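Local coordinates for protein argininosuccinate lyase (Chelativorans sp., PDB 6RXA) that is an engineered EDDS lyase, a C-N lyase of the aspartase/fumarase superfamily, related to enzymes that split argininosuccinate into fumarate and L-arginine, at residues N245-F248 with L249-L252; M356-Y359 with A360-Y364; S453-A456 with S457-A461; A482-T485 with L486-V490. The protein carries 2 engineered substitutions. One frame throughout, in Å; residues are numbered along the deposited sequence.

Contact 1 (N245-F248 with L249-L252)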
loop_
_atom_site.group_PDB
_atom_site.type_symbol
_atom_site.label_atom_id
_atom_site.label_comp_id
_atom_site.label_asym_id
_atom_site.label_seq_id
_atom_site.Cartn_x
_atom_site.Cartn_y
_atom_site.Cartn_z
ATOM N N ASN A 245 -7.004 12.790 -0.940
ATOM C CA ASN A 245 -7.527 12.515 0.395
ATOM C C ASN A 245 -6.419 11.992 1.306
ATOM O O ASN A 245 -6.282 12.427 2.456
ATOM C CB ASN A 245 -8.653 11.486 0.330
ATOM C CG ASN A 245 -9.959 12.031 -0.210
ATOM O OD1 ASN A 245 -10.084 13.202 -0.595
ATOM N ND2 ASN A 245 -10.961 11.152 -0.251
ATOM N N ALA A 246 -5.624 11.038 0.817
ATOM C CA ALA A 246 -4.597 10.439 1.660
ATOM C C ALA A 246 -3.518 11.451 2.037
ATOM O O ALA A 246 -3.059 11.482 3.185
ATOM C CB ALA A 246 -3.961 9.231 0.986
ATOM N N VAL A 247 -3.050 12.249 1.073
ATOM C CA VAL A 247 -1.965 13.184 1.396
ATOM C C VAL A 247 -2.459 14.318 2.293
ATOM O O VAL A 247 -1.793 14.688 3.271
ATOM C CB VAL A 247 -1.205 13.671 0.143
ATOM C CG1 VAL A 247 -1.985 14.724 -0.624
ATOM C CG2 VAL A 247 0.176 14.213 0.560
ATOM N N PHE A 248 -3.638 14.876 1.990
ATOM C CA PHE A 248 -4.257 15.855 2.868
ATOM C C PHE A 248 -4.406 15.304 4.285
ATOM O O PHE A 248 -4.027 15.950 5.270
ATOM C CB PHE A 248 -5.622 16.290 2.309
ATOM C CG PHE A 248 -6.510 16.884 3.361
ATOM C CD1 PHE A 248 -6.186 18.091 3.953
ATOM C CD2 PHE A 248 -7.613 16.204 3.819
ATOM C CE1 PHE A 248 -6.944 18.613 4.959
ATOM C CE2 PHE A 248 -8.388 16.721 4.825
ATOM C CZ PHE A 248 -8.070 17.928 5.402
ATOM N N LEU A 249 -4.935 14.087 4.405
ATOM C CA LEU A 249 -5.138 13.517 5.733
ATOM C C LEU A 249 -3.818 13.243 6.433
ATOM O O LEU A 249 -3.777 13.267 7.667
ATOM C CB LEU A 249 -6.025 12.270 5.675
ATOM C CG LEU A 249 -7.530 12.561 5.520
ATOM C CD1 LEU A 249 -8.307 11.312 5.172
ATOM C CD2 LEU A 249 -8.074 13.171 6.810
ATOM N N SER A 250 -2.743 12.967 5.681
ATOM C CA SER A 250 -1.463 12.753 6.348
ATOM C C SER A 250 -1.007 14.027 7.050
ATOM O O SER A 250 -0.417 13.956 8.137
ATOM C CB SER A 250 -0.386 12.218 5.393
ATOM O OG SER A 250 0.200 13.254 4.622
ATOM N N GLY A 251 -1.305 15.198 6.479
ATOM C CA GLY A 251 -0.952 16.432 7.156
ATOM C C GLY A 251 -1.827 16.680 8.361
ATOM O O GLY A 251 -1.381 17.263 9.355
ATOM N N LEU A 252 -3.085 16.240 8.282
ATOM C CA LEU A 252 -4.001 16.301 9.414
ATOM C C LEU A 252 -3.558 15.360 10.528
ATOM O O LEU A 252 -3.570 15.746 11.705
ATOM C CB LEU A 252 -5.419 16.017 8.900
ATOM C CG LEU A 252 -6.526 16.075 9.946
ATOM C CD1 LEU A 252 -7.857 16.502 9.351
ATOM C CD2 LEU A 252 -6.680 14.740 10.634
#
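The phenyl ring of Phe248 meets both Leu249 and Leu252 obliquely, presenting neither a face nor an edge squarely to either. All three lie on helix 236-262, part of the central helical bundle of the aspartase/fumarase fold. Near the root of the ring, CD2 of Phe248 packs 4.0 Å from Leu249 CG; at its far end, CZ of Phe248 comes to 4.2 Å from Leu252 CD1, one turn further on. This reach follows from CG of Phe248 standing beside its own carbonyl carbon, anti to the backbone N (chi1 159°). Beyond the helix, Val135 and Tyr138 of helix 112-147, Leu179 and Tyr186 of helix 168-193 and Thr339 of helix 329-348 also touch the Phe248 side chain. The other flat group, the amide of Asn245, is hydrogen-bonded through OD1 to Tyr186 OH, while the backbone O of Asn245 receives Leu249 N at 2.9 Å. On the flank packed against the second subunit, where Ser250 touches Asn314 of that chain, polar chemistry takes over. Val247 O accepts two bonds, the helical one from Gly251 N at 3.3 Å and a shorter one from the hydroxyl OG of Ser250 at 2.8 Å, which lies only 16° from the carbonyl plane.

Contact 2 (M356-Y359 with A360-Y364)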
loop_
_atom_site.group_PDB
_atom_site.type_symbol
_atom_site.label_atom_id
_atom_site.label_comp_id
_atom_site.label_asym_id
_atom_site.label_seq_id
_atom_site.Cartn_x
_atom_site.Cartn_y
_atom_site.Cartn_z
ATOM N N MET A 356 4.621 27.315 27.909
ATOM C CA MET A 356 5.283 27.462 26.617
ATOM C C MET A 356 6.468 28.416 26.723
ATOM O O MET A 356 7.569 28.110 26.254
ATOM C CB MET A 356 4.290 28.000 25.588
ATOM C CG MET A 356 3.293 26.982 25.053
ATOM S SD MET A 356 2.113 27.783 23.949
ATOM C CE MET A 356 1.331 26.361 23.193
ATOM N N ARG A 357 6.252 29.574 27.344
ATOM C CA ARG A 357 7.338 30.536 27.524
ATOM C C ARG A 357 8.434 29.962 28.410
ATOM O O ARG A 357 9.630 30.157 28.140
ATOM C CB ARG A 357 6.782 31.820 28.136
ATOM C CG ARG A 357 7.787 32.958 28.237
ATOM C CD ARG A 357 7.137 34.177 28.937
ATOM N NE ARG A 357 5.697 34.291 28.667
ATOM C CZ ARG A 357 4.726 34.115 29.571
ATOM N NH1 ARG A 357 3.454 34.234 29.207
ATOM N NH2 ARG A 357 5.015 33.832 30.836
ATOM N N GLN A 358 8.056 29.251 29.477
ATOM C CA GLN A 358 9.055 28.681 30.375
ATOM C C GLN A 358 9.999 27.748 29.626
ATOM O O GLN A 358 11.223 27.853 29.747
ATOM C CB GLN A 358 8.373 27.917 31.510
ATOM C CG GLN A 358 9.338 27.244 32.460
ATOM C CD GLN A 358 8.643 26.491 33.578
ATOM O OE1 GLN A 358 7.421 26.323 33.568
ATOM N NE2 GLN A 358 9.420 26.033 34.550
ATOM N N TYR A 359 9.449 26.803 28.866
ATOM C CA TYR A 359 10.303 25.910 28.097
ATOM C C TYR A 359 11.207 26.701 27.159
ATOM O O TYR A 359 12.410 26.437 27.070
ATOM C CB TYR A 359 9.461 24.935 27.289
ATOM C CG TYR A 359 8.756 23.870 28.085
ATOM C CD1 TYR A 359 9.019 23.663 29.430
ATOM C CD2 TYR A 359 7.810 23.073 27.487
ATOM C CE1 TYR A 359 8.356 22.665 30.146
ATOM C CE2 TYR A 359 7.165 22.077 28.184
ATOM C CZ TYR A 359 7.422 21.876 29.499
ATOM O OH TYR A 359 6.749 20.880 30.189
ATOM N N ALA A 360 10.640 27.685 26.450
ATOM C CA ALA A 360 11.440 28.457 25.500
ATOM C C ALA A 360 12.607 29.150 26.192
ATOM O O ALA A 360 13.708 29.244 25.632
ATOM C CB ALA A 360 10.567 29.484 24.777
ATOM N N ALA A 361 12.385 29.643 27.414
ATOM C CA ALA A 361 13.410 30.368 28.140
ATOM C C ALA A 361 14.411 29.449 28.825
ATOM O O ALA A 361 15.567 29.847 29.026
ATOM C CB ALA A 361 12.760 31.239 29.217
ATOM N N GLU A 362 14.008 28.233 29.183
ATOM C CA GLU A 362 14.808 27.395 30.068
ATOM C C GLU A 362 15.488 26.205 29.412
ATOM O O GLU A 362 16.516 25.760 29.925
ATOM C CB GLU A 362 13.953 26.887 31.239
ATOM C CG GLU A 362 13.444 28.011 32.111
ATOM C CD GLU A 362 12.723 27.531 33.355
ATOM O OE1 GLU A 362 12.444 26.321 33.465
ATOM O OE2 GLU A 362 12.449 28.377 34.231
ATOM N N ASN A 363 14.973 25.668 28.298
ATOM C CA ASN A 363 15.396 24.353 27.823
ATOM C C ASN A 363 16.345 24.381 26.620
ATOM O O ASN A 363 16.478 23.370 25.920
ATOM C CB ASN A 363 14.184 23.482 27.512
ATOM C CG ASN A 363 13.418 23.082 28.749
ATOM O OD1 ASN A 363 13.853 23.313 29.867
ATOM N ND2 ASN A 363 12.260 22.464 28.546
ATOM N N TYR A 364 17.024 25.488 26.388
ATOM C CA TYR A 364 18.203 25.616 25.516
ATOM C C TYR A 364 17.881 25.829 24.048
ATOM O O TYR A 364 18.825 25.804 23.216
ATOM C CB TYR A 364 19.223 24.484 25.699
ATOM C CG TYR A 364 19.569 24.231 27.155
ATOM C CD1 TYR A 364 20.291 25.156 27.889
ATOM C CD2 TYR A 364 19.138 23.073 27.796
ATOM C CE1 TYR A 364 20.586 24.934 29.223
ATOM C CE2 TYR A 364 19.428 22.845 29.124
ATOM C CZ TYR A 364 20.156 23.772 29.828
ATOM O OH TYR A 364 20.448 23.538 31.157
#
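Ala360 gives its N-H to Met356 O at 3.1 Å, an ordinary helical bond near the C-terminal end of helix 353-362. Its methyl touches Val155 of strand 153-158 and Pro436. Ala361 repeats the pattern one residue later, its N lying 2.9 Å from Arg357 O.

At Glu362 the regularity falters. Its N bonds to Tyr359 O at 3.2 Å, coming from above the carbonyl plane, and keeps only a weak bond to Gln358 O. The side chain makes its own link: Gln358 NE2 donates to Glu362 OE1 at 3.2 Å, the acceptor lying nearly in the amide plane while NE2 approaches from above the carboxylate. The two flat groups are almost perpendicular, 88° apart. Gln358 brings its amide there with a fully extended chain, CG anti to the backbone N (chi1 178°). An alanine in place of Glu362 removes this acceptor, and the Gln358 amide would probably be freer to swing.

Asn363, the first residue to leave helical geometry, still bonds through N to Tyr359 O at 2.9 Å. Its amide runs alongside the Tyr359 ring, the planes 24° apart and ND2 at 3.6 Å from CD1 of Tyr359. Both groups are tied elsewhere, ND2 of Asn363 to Glu162 and the hydroxyl of Tyr359 to the backbone O of Tyr267.

The link between Gln358 and Glu362 is thus a hydrogen bond and not a charge pair: the neutral amide supplies an N-H but no formal charge, so the carboxylate, near the C-terminal end of the helix, is probably stabilised by it only in part.

Contact 3 (S453-A456 with S457-A461)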
loop_
_atom_site.group_PDB
_atom_site.type_symbol
_atom_site.label_atom_id
_atom_site.label_comp_id
_atom_site.label_asym_id
_atom_site.label_seq_id
_atom_site.Cartn_x
_atom_site.Cartn_y
_atom_site.Cartn_z
ATOM N N SER A 453 6.071 39.480 10.562
ATOM C CA SER A 453 6.180 38.534 9.461
ATOM C C SER A 453 4.989 37.588 9.444
ATOM O O SER A 453 4.419 37.304 8.386
ATOM C CB SER A 453 7.467 37.719 9.578
ATOM O OG SER A 453 8.603 38.558 9.600
ATOM N N VAL A 454 4.612 37.059 10.608
ATOM C CA VAL A 454 3.456 36.167 10.647
ATOM C C VAL A 454 2.198 36.923 10.236
ATOM O O VAL A 454 1.356 36.389 9.506
ATOM C CB VAL A 454 3.311 35.504 12.027
ATOM C CG1 VAL A 454 2.076 34.610 12.062
ATOM C CG2 VAL A 454 4.554 34.699 12.354
ATOM N N LYS A 455 2.059 38.181 10.667
ATOM C CA LYS A 455 0.875 38.950 10.280
ATOM C C LYS A 455 0.822 39.144 8.771
ATOM O O LYS A 455 -0.257 39.086 8.164
ATOM C CB LYS A 455 0.849 40.288 11.022
ATOM C CG LYS A 455 -0.370 41.170 10.730
ATOM C CD LYS A 455 -1.687 40.431 10.950
ATOM C CE LYS A 455 -2.872 41.395 11.042
ATOM N NZ LYS A 455 -2.993 42.290 9.862
ATOM N N ALA A 456 1.973 39.362 8.136
ATOM C CA ALA A 456 1.991 39.449 6.682
ATOM C C ALA A 456 1.446 38.174 6.056
ATOM O O ALA A 456 0.656 38.229 5.101
ATOM C CB ALA A 456 3.411 39.716 6.179
ATOM N N SER A 457 1.854 37.015 6.586
ATOM C CA SER A 457 1.362 35.745 6.072
ATOM C C SER A 457 -0.127 35.594 6.328
ATOM O O SER A 457 -0.854 35.042 5.490
ATOM C CB SER A 457 2.120 34.583 6.715
ATOM O OG SER A 457 3.416 34.462 6.155
ATOM N N ILE A 458 -0.601 36.058 7.484
ATOM C CA ILE A 458 -2.031 35.998 7.773
ATOM C C ILE A 458 -2.806 36.855 6.781
ATOM O O ILE A 458 -3.823 36.418 6.233
ATOM C CB ILE A 458 -2.317 36.397 9.232
ATOM C CG1 ILE A 458 -1.819 35.299 10.183
ATOM C CG2 ILE A 458 -3.815 36.670 9.425
ATOM C CD1 ILE A 458 -1.865 35.702 11.644
ATOM N N ASP A 459 -2.332 38.083 6.530
ATOM C CA ASP A 459 -3.007 38.950 5.569
ATOM C C ASP A 459 -3.096 38.273 4.206
ATOM O O ASP A 459 -4.148 38.296 3.550
ATOM C CB ASP A 459 -2.252 40.275 5.439
ATOM C CG ASP A 459 -2.360 41.156 6.674
ATOM O OD1 ASP A 459 -3.202 40.891 7.553
ATOM O OD2 ASP A 459 -1.593 42.140 6.755
ATOM N N ASP A 460 -2.004 37.643 3.772
ATOM C CA ASP A 460 -2.013 36.944 2.495
ATOM C C ASP A 460 -2.993 35.774 2.514
ATOM O O ASP A 460 -3.713 35.541 1.532
ATOM C CB ASP A 460 -0.606 36.450 2.159
ATOM C CG ASP A 460 0.301 37.571 1.676
ATOM O OD1 ASP A 460 -0.219 38.683 1.434
ATOM O OD2 ASP A 460 1.525 37.338 1.545
ATOM N N ALA A 461 -3.023 35.016 3.616
ATOM C CA ALA A 461 -3.900 33.852 3.697
ATOM C C ALA A 461 -5.364 34.266 3.724
ATOM O O ALA A 461 -6.227 33.569 3.169
ATOM C CB ALA A 461 -3.544 33.025 4.933
HETATM O O HOH W 1 5.932 36.057 6.204
#
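Lys455 slants across Asp459, one turn further along helix 451-500, and the two close an i to i+4 salt bridge on the outer flank of the helix. Lys455 NZ lies 2.7 Å from Asp459 OD1 and uses the syn lone pair of that oxygen, the side facing OD2. The lysine does not run straight out: it leaves with CG anti to the backbone N, then bends at chi2 (53°) and again at chi4 (56°), which brings the ammonium group round to the edge of the carboxylate, close to its plane. Its CE comes to 3.5 Å from Asp459 OD1, the methylene chain thus lying close against the acid.

A different face is apolar. Here Val454 and Ile458 also meet at a slant, methyl against methyl, with Val454 CG1 4.1 Å from Ile458 CD1. On a third side a water links the turns: it donates to Ser453 O at 2.9 Å and bonds to Ser457 OG at 3.0 Å. Beneath these side chains the backbone keeps regular helical bonds, among them Asp459 N to Lys455 O at 2.8 Å.

The faces answer to different surroundings, as expected of an amphipathic helix. Asp459 is exposed and Ser457 packs on Val226 of the second subunit, whereas on helix 168-193 Val454 packs against His170 and Ile458 against Met173, with Ile458 also reaching Val143 and Ala146 of helix 112-147.

Contact 4 (A482-T485 with L486-V490)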
loop_
_atom_site.group_PDB
_atom_site.type_symbol
_atom_site.label_atom_id
_atom_site.label_comp_id
_atom_site.label_asym_id
_atom_site.label_seq_id
_atom_site.Cartn_x
_atom_site.Cartn_y
_atom_site.Cartn_z
ATOM N N ALA A 482 -27.526 24.232 -13.394
ATOM C CA ALA A 482 -27.781 23.157 -14.342
ATOM C C ALA A 482 -28.910 22.264 -13.852
ATOM O O ALA A 482 -29.774 21.860 -14.636
ATOM C CB ALA A 482 -26.519 22.328 -14.568
ATOM N N LYS A 483 -28.916 21.939 -12.563
ATOM C CA LYS A 483 -29.956 21.067 -12.038
ATOM C C LYS A 483 -31.326 21.713 -12.189
ATOM O O LYS A 483 -32.311 21.033 -12.498
ATOM C CB LYS A 483 -29.647 20.682 -10.592
ATOM C CG LYS A 483 -30.551 19.580 -10.063
ATOM C CD LYS A 483 -30.086 19.081 -8.698
ATOM C CE LYS A 483 -30.957 17.924 -8.224
ATOM N NZ LYS A 483 -30.571 17.418 -6.880
ATOM N N GLN A 484 -31.411 23.042 -12.029
ATOM C CA GLN A 484 -32.693 23.724 -12.208
ATOM C C GLN A 484 -33.107 23.750 -13.677
ATOM O O GLN A 484 -34.292 23.574 -13.995
ATOM C CB GLN A 484 -32.630 25.138 -11.635
ATOM C CG GLN A 484 -34.002 25.789 -11.470
ATOM C CD GLN A 484 -34.903 25.015 -10.521
ATOM O OE1 GLN A 484 -34.595 24.854 -9.340
ATOM N NE2 GLN A 484 -36.015 24.512 -11.044
ATOM N N THR A 485 -32.151 23.976 -14.586
ATOM C CA THR A 485 -32.453 23.932 -16.015
ATOM C C THR A 485 -33.027 22.572 -16.405
ATOM O O THR A 485 -34.015 22.491 -17.148
ATOM C CB THR A 485 -31.195 24.232 -16.837
ATOM O OG1 THR A 485 -30.783 25.588 -16.639
ATOM C CG2 THR A 485 -31.452 24.004 -18.326
ATOM N N LEU A 486 -32.411 21.494 -15.916
ATOM C CA LEU A 486 -32.906 20.152 -16.204
ATOM C C LEU A 486 -34.306 19.956 -15.641
ATOM O O LEU A 486 -35.200 19.442 -16.323
ATOM C CB LEU A 486 -31.941 19.117 -15.628
ATOM C CG LEU A 486 -32.290 17.643 -15.844
ATOM C CD1 LEU A 486 -32.546 17.367 -17.320
ATOM C CD2 LEU A 486 -31.175 16.766 -15.287
ATOM N N ALA A 487 -34.519 20.361 -14.384
ATOM C CA ALA A 487 -35.836 20.202 -13.777
ATOM C C ALA A 487 -36.899 20.963 -14.563
ATOM O O ALA A 487 -37.993 20.438 -14.816
ATOM C CB ALA A 487 -35.785 20.645 -12.313
ATOM N N ASP A 488 -36.580 22.191 -14.994
ATOM C CA ASP A 488 -37.511 22.969 -15.805
ATOM C C ASP A 488 -37.811 22.281 -17.130
ATOM O O ASP A 488 -38.960 22.281 -17.590
ATOM C CB ASP A 488 -36.921 24.351 -16.102
ATOM C CG ASP A 488 -36.888 25.253 -14.889
ATOM O OD1 ASP A 488 -37.412 24.855 -13.825
ATOM O OD2 ASP A 488 -36.320 26.357 -15.005
ATOM N N SER A 489 -36.783 21.718 -17.769
ATOM C CA SER A 489 -36.967 21.057 -19.054
ATOM C C SER A 489 -37.879 19.849 -18.911
ATOM O O SER A 489 -38.754 19.613 -19.755
ATOM C CB SER A 489 -35.612 20.616 -19.615
ATOM O OG SER A 489 -34.809 21.728 -19.976
ATOM N N VAL A 490 -37.682 19.066 -17.849
ATOM C CA VAL A 490 -38.519 17.895 -17.613
ATOM C C VAL A 490 -39.969 18.308 -17.429
ATOM O O VAL A 490 -40.881 17.699 -18.000
ATOM C CB VAL A 490 -37.974 17.115 -16.401
ATOM C CG1 VAL A 490 -38.940 16.036 -15.971
ATOM C CG2 VAL A 490 -36.634 16.510 -16.732
#
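Helix 451-500, the long C-terminal helix of the chain, carries here two i to i+4 links on its outer surface, a side-chain bond from Gln484 to Asp488 and a side-chain-to-backbone bond from Ser489 to the carbonyl of Thr485. In the first, NE2 of Gln484 donates to Asp488 OD1 at 3.1 Å. The acceptor lies in the amide plane, but NE2 sits above the plane of the carboxylate, 42° out of it, and the two flat groups are turned 45° apart. Gln484 is bent at chi2 (61°), which folds the amide forward over the next turn. Asp488 leans back against the backbone in return, its CG 3.2 Å from Gln484 O, and its own N bonds to that carbonyl at 2.9 Å. The neutral amide brings no opposite charge, so the carboxylate probably depends on solvent as well.

The inward side belongs to Leu486, which packs on Gln45, Ala49 and Val52 of helix 35-56 and whose N bonds to Ala482 O. Thr485 turns its hydroxyl back to Asn481 O, one turn earlier. Its carbonyl, meanwhile, is gripped twice by Ser489. An alanine here keeps the N-H but has no hydroxyl, and one face of the Thr485 carbonyl would probably be left without its second donor. As things stand, Ser489 N at 2.9 Å and Ser489 OG at 3.0 Å approach Thr485 O from opposite faces of the carbonyl plane.

In the fold
Each contact lies within one helix, three helices in all, and the chemistry largely follows depth. Contact 1 is wholly buried near the chain's centre, and aromatic and aliphatic packing dominates there. Contacts 3 and 4 share helix 451-500, their centres about 44 Å apart: the former is partly buried and pairs a salt bridge outside with an apolar face within, the latter is a surface contact whose acid is hydrogen-bonded by an amide instead of paired with a charge. Contacts 1 and 4, despite their different depths, both have a serine hydroxyl bonding to a backbone carbonyl. Contact 2, also partly buried, uses the amide-to-acid link at a helix end; it and contact 4 lie on opposite sides of the chain's centre.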